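Long-range contact in SnoaL-like domain-containing protein (Burkholderia xenovorans LB400, PDB 3FGY), which is of unknown function but has the NTF2-like fold of the SnoaL-like family, in which a curved sheet and packed helices usually enclose a ligand or substrate pocket: residues A[7-15]-A[107-117]. Numbering follows the deposited sequence.
Sequences NVQIVKDFF and ITVRKSKVTSI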
# COMPACT_ATOMS: atom_id res chain seq x y z
N ASN A 7 -19.13 -0.67 -7.25
CA ASN A 7 -17.93 0.14 -6.99
C ASN A 7 -16.70 -0.39 -7.71
O ASN A 7 -15.90 0.39 -8.24
CB ASN A 7 -17.63 0.22 -5.49
CG ASN A 7 -18.62 1.06 -4.76
OD1 ASN A 7 -19.45 1.71 -5.40
ND2 ASN A 7 -18.56 1.07 -3.43
N VAL A 8 -16.55 -1.71 -7.75
CA VAL A 8 -15.41 -2.31 -8.44
C VAL A 8 -15.50 -2.01 -9.95
O VAL A 8 -14.48 -1.71 -10.58
CB VAL A 8 -15.31 -3.83 -8.19
CG1 VAL A 8 -14.32 -4.47 -9.16
CG2 VAL A 8 -14.91 -4.10 -6.74
N GLN A 9 -16.70 -2.08 -10.52
CA GLN A 9 -16.84 -1.77 -11.94
C GLN A 9 -16.51 -0.30 -12.23
O GLN A 9 -15.87 -0.01 -13.24
CB GLN A 9 -18.24 -2.09 -12.44
CG GLN A 9 -18.38 -1.97 -13.94
CD GLN A 9 -17.41 -2.87 -14.68
OE1 GLN A 9 -17.50 -4.10 -14.58
NE2 GLN A 9 -16.45 -2.28 -15.39
N ILE A 10 -16.91 0.61 -11.35
CA ILE A 10 -16.55 2.04 -11.47
C ILE A 10 -15.05 2.25 -11.44
O ILE A 10 -14.50 3.01 -12.23
CB ILE A 10 -17.18 2.88 -10.34
CG1 ILE A 10 -18.69 2.97 -10.54
CG2 ILE A 10 -16.58 4.28 -10.30
CD1 ILE A 10 -19.44 3.37 -9.29
N VAL A 11 -14.37 1.56 -10.52
CA VAL A 11 -12.93 1.67 -10.44
C VAL A 11 -12.30 1.09 -11.71
O VAL A 11 -11.40 1.70 -12.29
CB VAL A 11 -12.38 1.02 -9.16
CG1 VAL A 11 -10.87 0.95 -9.20
CG2 VAL A 11 -12.86 1.81 -7.94
N LYS A 12 -12.79 -0.06 -12.17
CA LYS A 12 -12.36 -0.62 -13.46
C LYS A 12 -12.64 0.36 -14.64
O LYS A 12 -11.79 0.50 -15.52
CB LYS A 12 -13.01 -1.99 -13.69
CG LYS A 12 -12.48 -3.07 -12.75
CD LYS A 12 -13.13 -4.44 -12.98
CE LYS A 12 -12.49 -5.51 -12.10
NZ LYS A 12 -13.27 -6.80 -12.10
N ASP A 13 -13.79 1.03 -14.63
CA ASP A 13 -14.13 2.07 -15.63
C ASP A 13 -13.18 3.28 -15.54
O ASP A 13 -12.95 3.97 -16.54
CB ASP A 13 -15.56 2.59 -15.44
CG ASP A 13 -16.62 1.57 -15.81
OD1 ASP A 13 -16.29 0.57 -16.49
OD2 ASP A 13 -17.79 1.79 -15.41
N PHE A 14 -12.66 3.53 -14.34
CA PHE A 14 -11.79 4.68 -14.06
C PHE A 14 -10.47 4.52 -14.80
O PHE A 14 -10.08 5.39 -15.59
CB PHE A 14 -11.58 4.80 -12.54
CG PHE A 14 -10.69 5.93 -12.12
CD1 PHE A 14 -11.14 7.24 -12.14
CD2 PHE A 14 -9.40 5.68 -11.66
CE1 PHE A 14 -10.30 8.28 -11.73
CE2 PHE A 14 -8.57 6.71 -11.25
CZ PHE A 14 -9.02 8.00 -11.29
N PHE A 15 -9.82 3.37 -14.59
CA PHE A 15 -8.67 2.96 -15.40
C PHE A 15 -9.01 2.69 -16.87
O PHE A 15 -8.15 2.81 -17.75
CB PHE A 15 -8.04 1.70 -14.82
CG PHE A 15 -7.83 1.74 -13.34
CD1 PHE A 15 -7.45 2.92 -12.70
CD2 PHE A 15 -7.98 0.58 -12.58
CE1 PHE A 15 -7.25 2.94 -11.31
CE2 PHE A 15 -7.78 0.60 -11.20
CZ PHE A 15 -7.41 1.79 -10.57
N ILE A 107 -8.85 3.35 -2.78
CA ILE A 107 -9.86 4.18 -3.42
C ILE A 107 -11.15 4.18 -2.60
O ILE A 107 -11.55 3.15 -2.05
CB ILE A 107 -10.11 3.73 -4.88
CG1 ILE A 107 -8.79 3.76 -5.66
CG2 ILE A 107 -11.15 4.61 -5.55
CD1 ILE A 107 -8.88 3.26 -7.06
N THR A 108 -11.79 5.35 -2.53
CA THR A 108 -13.12 5.51 -1.95
C THR A 108 -14.06 5.94 -3.08
O THR A 108 -13.73 6.85 -3.85
CB THR A 108 -13.14 6.56 -0.84
OG1 THR A 108 -12.19 6.21 0.18
CG2 THR A 108 -14.55 6.69 -0.23
N VAL A 109 -15.18 5.22 -3.20
CA VAL A 109 -16.20 5.51 -4.19
C VAL A 109 -17.45 5.93 -3.43
O VAL A 109 -17.87 5.23 -2.50
CB VAL A 109 -16.55 4.28 -5.01
CG1 VAL A 109 -17.69 4.60 -6.03
CG2 VAL A 109 -15.29 3.71 -5.67
N ARG A 110 -18.03 7.06 -3.85
CA ARG A 110 -19.30 7.56 -3.30
C ARG A 110 -20.15 8.11 -4.44
O ARG A 110 -19.63 8.76 -5.35
CB ARG A 110 -19.04 8.67 -2.29
CG ARG A 110 -18.40 8.20 -1.02
CD ARG A 110 -18.01 9.38 -0.14
NE ARG A 110 -17.47 8.91 1.13
CZ ARG A 110 -16.62 9.60 1.88
NH1 ARG A 110 -16.22 10.82 1.53
NH2 ARG A 110 -16.17 9.07 3.01
N LYS A 111 -21.46 7.85 -4.38
CA LYS A 111 -22.38 8.35 -5.41
C LYS A 111 -21.88 7.94 -6.81
O LYS A 111 -21.94 8.73 -7.76
CB LYS A 111 -22.52 9.88 -5.32
CG LYS A 111 -22.90 10.42 -3.93
CD LYS A 111 -24.39 10.63 -3.78
N SER A 112 -21.33 6.74 -6.90
CA SER A 112 -20.92 6.15 -8.17
C SER A 112 -19.73 6.87 -8.84
O SER A 112 -19.47 6.67 -10.04
CB SER A 112 -22.12 6.07 -9.13
OG SER A 112 -23.21 5.45 -8.48
N LYS A 113 -19.00 7.65 -8.04
CA LYS A 113 -17.85 8.39 -8.52
C LYS A 113 -16.64 8.09 -7.62
O LYS A 113 -16.77 7.99 -6.39
CB LYS A 113 -18.12 9.89 -8.42
CG LYS A 113 -19.30 10.39 -9.22
CD LYS A 113 -18.95 10.66 -10.67
CE LYS A 113 -20.11 11.37 -11.37
NZ LYS A 113 -19.71 11.90 -12.71
N VAL A 114 -15.47 7.97 -8.23
CA VAL A 114 -14.24 7.92 -7.47
C VAL A 114 -14.00 9.27 -6.79
O VAL A 114 -13.97 10.31 -7.45
CB VAL A 114 -13.04 7.57 -8.36
CG1 VAL A 114 -11.74 7.63 -7.53
CG2 VAL A 114 -13.24 6.19 -9.00
N THR A 115 -13.88 9.25 -5.46
CA THR A 115 -13.76 10.48 -4.68
C THR A 115 -12.40 10.70 -4.03
O THR A 115 -11.97 11.84 -3.88
CB THR A 115 -14.86 10.55 -3.57
OG1 THR A 115 -14.61 9.56 -2.55
CG2 THR A 115 -16.24 10.34 -4.20
N SER A 116 -11.72 9.62 -3.62
CA SER A 116 -10.39 9.74 -3.00
C SER A 116 -9.54 8.58 -3.45
O SER A 116 -10.03 7.44 -3.53
CB SER A 116 -10.49 9.68 -1.47
OG SER A 116 -11.28 10.76 -0.98
N ILE A 117 -8.29 8.88 -3.76
CA ILE A 117 -7.30 7.88 -4.10
C ILE A 117 -6.06 8.22 -3.27
O ILE A 117 -5.66 9.37 -3.20
CB ILE A 117 -6.91 7.97 -5.59
CG1 ILE A 117 -8.13 7.74 -6.48
CG2 ILE A 117 -5.72 7.04 -5.96
CD1 ILE A 117 -7.91 8.16 -7.90
O HOH W 1 -20.10 3.73 -2.44
O HOH W 2 -21.09 4.22 -5.40
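The carboxamide of Asn7 meets the 107-117 hairpin through two waters, one at each polar atom. One water donates to Val109 O at 2.7 Å and accepts from Asn7 ND2; the second donates to Asn7 OD1 and accepts from Ser112 N at 2.9 Å. Gripped at both ends, the amide has its rotation defined, and its flank lies against Val109, with OD1 3.4 Å from CG1. Both main-chain groups lie in or next to the type I' turn from Arg110 to Lys113, so the water bridges tie the helix to the tight end of the hairpin.

Beyond this margin the contact is mainly apolar. In Ile10, CG1 beside the backbone N (chi1 -70°) and an extended chain beyond it bring CD1 to the turn, within 3.3 Å of Ser112 CA, while CG2 rests against Val114 CG2, the two side chains running in opposite directions. Val11 uses both methyls: CG1 meets Ile107 CD1 tip to tip at 3.7 Å, and CG2 touches Val109 CG2. Phe14, with CG anti to the backbone N (chi1 179°), swings its ring toward the second strand. Val114 lies over one face through CG1, while its CG2 approaches to 3.9 Å from Phe14 CD1; Ile117 CD1 sits 3.6 Å from Phe14 CZ.

Strand 113-117 runs nearly perpendicular to the helix segment, at 84°, and a classic beta bulge sets Thr115 and Ser116 together opposite Thr108. Helix 5-20 lies across the curved sheet: Val11 and Phe15 continue the packing onto Val84 and Phe75 of strands 81-92 and 65-78, whereas Phe14 turns to Val29 and Ser30.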